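Local coordinates for protein subdomain of Desmoplakin Carboxy-Terminal domain (DPCT) (Homo sapiens, PDB 1LM5) that binds intermediate filaments through its plakin-repeat domain, in keeping with the role of desmoplakin in tying the filament network to desmosomes, at the interface of chains A and B. Sequence-based numbering; all coordinates share one arbitrary frame. Chains: chain A/B, subdomain of Desmoplakin Carboxy-Terminal domain (DPCT).

Contact 1: the interface of chains A and B. Residues chain A 154-155, 158, 160-161; chain B 60, 125-126, 136.
B:Arg136 reaches across the interface against A:Ser161, A:Arg155 and A:Asp158 of the other chain. Its CB packs on CD of A:Arg155 at 3.6 Å, the two arginine chains crossing obliquely. CG anti to the carbonyl carbon (chi1 -64°) and an extended run to NE carry the chain past A:Ser161: CG lies near that serine's CB, and CD near its OG. At the guanidinium, NE makes a long salt bridge to carboxylate OD1 of A:Asp158 at 3.6 Å, the two planes 52° apart. NH2 reaches the same OD1 through a water, to which its N-H points almost straight. It also donates to the hydroxyl OG1 of B:Thr125 at 2.8 Å, while the B:Thr125 carbonyl O sits over one guanidinium face. The other oxygen of A:Asp158, OD2, takes the hydroxyl OG of A:Ser160 on its syn side, and B:Lys60 NZ approaches that OG in a weak bond. At the far edge, NH1 of A:Arg155 donates to the carbonyl O of B:Gly126 at 2.7 Å, with CG of A:Gln154 against CA of the glycine. The site joins the end of helix 150-157 and the 3-10 helix 159-161 to a loop and the short strands 60-61 and 135-136 of the partner, an association that may belong to the crystal.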
# COMPACT_ATOMS: atom_id res chain seq x y z
N GLN A 154 9.12 3.65 -3.09
CA GLN A 154 8.79 3.57 -1.68
C GLN A 154 7.39 2.96 -1.54
O GLN A 154 7.16 2.12 -0.67
CB GLN A 154 8.83 4.97 -1.04
CG GLN A 154 8.25 5.05 0.38
CD GLN A 154 8.96 4.14 1.38
OE1 GLN A 154 10.18 4.21 1.54
NE2 GLN A 154 8.18 3.29 2.05
N ARG A 155 6.48 3.37 -2.42
CA ARG A 155 5.11 2.83 -2.42
C ARG A 155 5.15 1.32 -2.65
O ARG A 155 4.56 0.55 -1.90
CB ARG A 155 4.30 3.46 -3.55
CG ARG A 155 3.58 4.72 -3.18
CD ARG A 155 2.42 4.97 -4.14
NE ARG A 155 2.84 5.24 -5.51
CZ ARG A 155 3.54 6.30 -5.88
NH1 ARG A 155 3.91 7.21 -4.99
NH2 ARG A 155 3.86 6.47 -7.16
N ASP A 158 6.62 -0.70 0.14
CA ASP A 158 5.71 -0.71 1.28
C ASP A 158 4.46 -1.48 0.89
O ASP A 158 3.39 -0.90 0.72
CB ASP A 158 5.31 0.71 1.65
CG ASP A 158 4.39 0.76 2.85
OD1 ASP A 158 3.83 1.84 3.13
OD2 ASP A 158 4.21 -0.30 3.49
N SER A 160 2.43 -2.97 2.47
CA SER A 160 1.31 -2.82 3.39
C SER A 160 0.32 -1.76 2.96
O SER A 160 -0.81 -1.73 3.44
CB SER A 160 1.82 -2.49 4.80
OG SER A 160 2.33 -1.17 4.88
N SER A 161 0.72 -0.89 2.05
CA SER A 161 -0.18 0.17 1.64
C SER A 161 -0.77 0.01 0.25
O SER A 161 -1.42 0.92 -0.25
CB SER A 161 0.52 1.53 1.75
OG SER A 161 1.74 1.53 1.03
N LYS B 60 0.65 -2.42 11.76
CA LYS B 60 -0.18 -1.22 11.77
C LYS B 60 -1.46 -1.56 12.52
O LYS B 60 -2.09 -2.59 12.28
CB LYS B 60 -0.45 -0.79 10.32
CG LYS B 60 0.84 -0.34 9.63
CD LYS B 60 0.76 -0.40 8.11
CE LYS B 60 -0.18 0.65 7.55
NZ LYS B 60 -0.23 0.59 6.05
N THR B 125 5.92 9.52 3.06
CA THR B 125 6.09 8.10 3.29
C THR B 125 5.64 7.22 2.13
O THR B 125 5.31 6.05 2.33
CB THR B 125 5.36 7.67 4.57
OG1 THR B 125 3.99 8.08 4.52
CG2 THR B 125 6.04 8.32 5.79
N GLY B 126 5.61 7.78 0.93
CA GLY B 126 5.23 6.96 -0.21
C GLY B 126 4.22 7.58 -1.15
O GLY B 126 4.23 7.27 -2.34
N ARG B 136 -1.83 3.85 -1.47
CA ARG B 136 -1.13 5.08 -1.79
C ARG B 136 -1.12 5.24 -3.29
O ARG B 136 -1.11 4.26 -4.04
CB ARG B 136 0.30 5.01 -1.28
CG ARG B 136 0.42 4.91 0.21
CD ARG B 136 1.88 4.86 0.56
NE ARG B 136 2.12 4.77 1.99
CZ ARG B 136 2.32 5.82 2.78
NH1 ARG B 136 2.30 7.05 2.27
NH2 ARG B 136 2.60 5.64 4.06
O HOH W 1 2.71 3.08 5.17

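Contact 2: the interface of chains A and B. Residues chain A 116, 155, 161-163; chain B 133-137.
Helices 112-124 and 150-157 of chain A, with the 3-10 turn 159-161 and the loop after it, meet the loop and short strand 135-136 of chain B and the residues that flank it. A:Gln116 touches the strand with its amide tip. Its CG is anti to the backbone N (chi1 176°) and the chain stays extended beyond CG, which carries the amide out from the helix to the backbone of B:Arg136. There NE2 donates to the carbonyl O of B:Arg136 at 3.0 Å, arriving in the carbonyl plane, although the oxygen is tilted 19° from the amide plane. The same oxygen is 2.8 Å from a water that also contacts OE1 of A:Gln116, so both ends of the amide are tied to one carbonyl, which should limit its rotation. At the other end of the same residue, the N-H of B:Arg136 bonds to the carbonyl O of A:Ser161 at 3.2 Å, a backbone link between the chains. Over one face of the A:Arg155 guanidinium lies the carbonyl carbon of B:Ile137, offset toward the rim. The apolar end of the patch is small: A:Ala163 faces B:Val133 and CA of B:Gly135, with little side-chain bulk to keep the backbones apart. In this pairing the methyl CB of A:Ala163 packs on the branch CG2 of B:Val133 at 3.5 Å.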
# COMPACT_ATOMS: atom_id res chain seq x y z
N GLN A 116 -0.55 0.56 -12.18
CA GLN A 116 -0.12 0.42 -10.79
C GLN A 116 -0.31 -1.00 -10.28
O GLN A 116 0.61 -1.57 -9.67
CB GLN A 116 -0.88 1.40 -9.88
CG GLN A 116 -0.52 1.22 -8.41
CD GLN A 116 -1.27 2.17 -7.49
OE1 GLN A 116 -2.51 2.20 -7.49
NE2 GLN A 116 -0.53 2.94 -6.70
N ARG A 155 6.48 3.37 -2.42
CA ARG A 155 5.11 2.83 -2.42
C ARG A 155 5.15 1.32 -2.65
O ARG A 155 4.56 0.55 -1.90
CB ARG A 155 4.30 3.46 -3.55
CG ARG A 155 3.58 4.72 -3.18
CD ARG A 155 2.42 4.97 -4.14
NE ARG A 155 2.84 5.24 -5.51
CZ ARG A 155 3.54 6.30 -5.88
NH1 ARG A 155 3.91 7.21 -4.99
NH2 ARG A 155 3.86 6.47 -7.16
N SER A 161 0.72 -0.89 2.05
CA SER A 161 -0.18 0.17 1.64
C SER A 161 -0.77 0.01 0.25
O SER A 161 -1.42 0.92 -0.25
CB SER A 161 0.52 1.53 1.75
OG SER A 161 1.74 1.53 1.03
N TYR A 162 -0.55 -1.14 -0.38
CA TYR A 162 -1.12 -1.37 -1.70
C TYR A 162 -2.63 -1.19 -1.70
O TYR A 162 -3.31 -1.53 -0.74
CB TYR A 162 -0.82 -2.78 -2.21
CG TYR A 162 0.58 -3.00 -2.71
CD1 TYR A 162 0.90 -4.16 -3.41
CD2 TYR A 162 1.59 -2.06 -2.49
CE1 TYR A 162 2.18 -4.39 -3.87
CE2 TYR A 162 2.88 -2.28 -2.95
CZ TYR A 162 3.16 -3.46 -3.64
OH TYR A 162 4.42 -3.70 -4.13
N ALA A 163 -3.16 -0.66 -2.80
CA ALA A 163 -4.58 -0.45 -2.95
C ALA A 163 -5.32 -1.77 -2.70
O ALA A 163 -4.86 -2.83 -3.12
CB ALA A 163 -4.87 0.06 -4.35
N VAL B 133 -9.57 3.11 -2.06
CA VAL B 133 -8.93 1.80 -2.09
C VAL B 133 -7.93 1.65 -0.95
O VAL B 133 -7.19 0.67 -0.88
CB VAL B 133 -8.18 1.59 -3.42
CG1 VAL B 133 -9.16 1.65 -4.58
CG2 VAL B 133 -7.10 2.67 -3.57
N HIS B 134 -7.91 2.62 -0.05
CA HIS B 134 -7.00 2.59 1.09
C HIS B 134 -5.58 2.22 0.67
O HIS B 134 -4.92 1.41 1.31
CB HIS B 134 -7.51 1.61 2.15
CG HIS B 134 -8.87 1.97 2.68
ND1 HIS B 134 -10.04 1.54 2.10
CD2 HIS B 134 -9.23 2.79 3.70
CE1 HIS B 134 -11.07 2.08 2.74
NE2 HIS B 134 -10.60 2.84 3.71
N GLY B 135 -5.12 2.82 -0.42
CA GLY B 135 -3.78 2.55 -0.89
C GLY B 135 -3.12 3.88 -1.20
O GLY B 135 -3.78 4.91 -1.18
N ARG B 136 -1.83 3.85 -1.47
CA ARG B 136 -1.13 5.08 -1.79
C ARG B 136 -1.12 5.24 -3.29
O ARG B 136 -1.11 4.26 -4.04
CB ARG B 136 0.30 5.01 -1.28
CG ARG B 136 0.42 4.91 0.21
CD ARG B 136 1.88 4.86 0.56
NE ARG B 136 2.12 4.77 1.99
CZ ARG B 136 2.32 5.82 2.78
NH1 ARG B 136 2.30 7.05 2.27
NH2 ARG B 136 2.60 5.64 4.06
N ILE B 137 -1.12 6.49 -3.73
CA ILE B 137 -1.11 6.78 -5.15
C ILE B 137 -0.07 7.84 -5.45
O ILE B 137 0.33 8.60 -4.57
CB ILE B 137 -2.48 7.27 -5.61
CG1 ILE B 137 -2.84 8.57 -4.88
CG2 ILE B 137 -3.51 6.19 -5.37
CD1 ILE B 137 -4.12 9.20 -5.35
O HOH W 2 -3.32 2.72 -4.71

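Contact 3: the interface of chains A and B. Residues chain A 112-113, 116; chain B 137-138, 141.
A:Tyr112 lies against B:Glu141 and B:Ser138, its ring supplying the tightly packed part of the contact. CB of B:Glu141 sits over one ring face, 3.7 Å from the centroid in a CH-pi contact, and CG follows toward the CD2 edge. The bend at chi2 (66°) folds the glutamate back along the ring, bringing its carboxylate to within 24° of parallel with the ring plane and OE2 beside CB of the tyrosine. The opposite face is backed within chain A by CB of A:Gln116, offset toward the rim, so that the ring lies between its own helix and the B:Glu141 side chain of the partner. At the tip, the phenol OH accepts the backbone N-H of B:Ser138 at 3.0 Å, and OG of the serine lies beside CE1. That OG also takes the N-H of B:Glu141 at 3.0 Å, an N-cap that orders the start of the helix. The looser side is at A:Glu113, which buries little surface: its carboxylate OE1 comes only to 3.8 Å from OE1 of B:Glu141, where two like charges, if both are ionised, would tend to repel. The patch thus sets the N-terminal part of chain A helix 112-124 against the start of chain B helix 139-145.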
# COMPACT_ATOMS: atom_id res chain seq x y z
N TYR A 112 -3.71 4.58 -15.00
CA TYR A 112 -2.80 4.49 -13.88
C TYR A 112 -3.17 3.31 -12.99
O TYR A 112 -2.32 2.49 -12.65
CB TYR A 112 -2.85 5.77 -13.04
CG TYR A 112 -2.05 5.69 -11.76
CD1 TYR A 112 -0.68 5.89 -11.77
CD2 TYR A 112 -2.67 5.37 -10.56
CE1 TYR A 112 0.07 5.78 -10.59
CE2 TYR A 112 -1.94 5.25 -9.38
CZ TYR A 112 -0.57 5.46 -9.41
OH TYR A 112 0.16 5.35 -8.25
N GLU A 113 -4.44 3.24 -12.63
CA GLU A 113 -4.94 2.18 -11.78
C GLU A 113 -4.43 0.81 -12.24
O GLU A 113 -3.92 0.03 -11.43
CB GLU A 113 -6.48 2.18 -11.77
CG GLU A 113 -7.09 3.58 -11.92
CD GLU A 113 -8.09 3.92 -10.82
OE1 GLU A 113 -7.68 4.05 -9.64
OE2 GLU A 113 -9.29 4.07 -11.14
N GLN A 116 -0.55 0.56 -12.18
CA GLN A 116 -0.12 0.42 -10.79
C GLN A 116 -0.31 -1.00 -10.28
O GLN A 116 0.61 -1.57 -9.67
CB GLN A 116 -0.88 1.40 -9.88
CG GLN A 116 -0.52 1.22 -8.41
CD GLN A 116 -1.27 2.17 -7.49
OE1 GLN A 116 -2.51 2.20 -7.49
NE2 GLN A 116 -0.53 2.94 -6.70
N ILE B 137 -1.12 6.49 -3.73
CA ILE B 137 -1.11 6.78 -5.15
C ILE B 137 -0.07 7.84 -5.45
O ILE B 137 0.33 8.60 -4.57
CB ILE B 137 -2.48 7.27 -5.61
CG1 ILE B 137 -2.84 8.57 -4.88
CG2 ILE B 137 -3.51 6.19 -5.37
CD1 ILE B 137 -4.12 9.20 -5.35
N SER B 138 0.36 7.89 -6.71
CA SER B 138 1.34 8.87 -7.12
C SER B 138 0.66 10.22 -7.00
O SER B 138 -0.57 10.31 -6.95
CB SER B 138 1.75 8.63 -8.57
OG SER B 138 0.64 8.81 -9.44
N GLU B 141 -1.57 10.82 -9.87
CA GLU B 141 -2.89 10.22 -9.74
C GLU B 141 -3.77 11.01 -8.78
O GLU B 141 -4.98 11.13 -8.99
CB GLU B 141 -2.76 8.76 -9.29
CG GLU B 141 -4.07 8.01 -9.22
CD GLU B 141 -4.73 7.82 -10.58
OE1 GLU B 141 -5.77 7.15 -10.63
OE2 GLU B 141 -4.20 8.34 -11.58

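Contacts 1, 2 and 3 form one continuous strip across the interface. The C-alpha centres of contacts 1 and 2 are about 7 Å apart, and those of contacts 2 and 3 about 8 Å, while contacts 1 and 3 lie about 13 Å apart. Contact 2 is the bridge, sharing A:Arg155, A:Ser161 and B:Arg136 with contact 1 and A:Gln116 and B:Ile137 with contact 3. Different surfaces of the two copies meet here, and the whole interface departs from exact two-fold symmetry. The pairing may reflect crystal packing, and the structure alone does not show whether it forms in the cell.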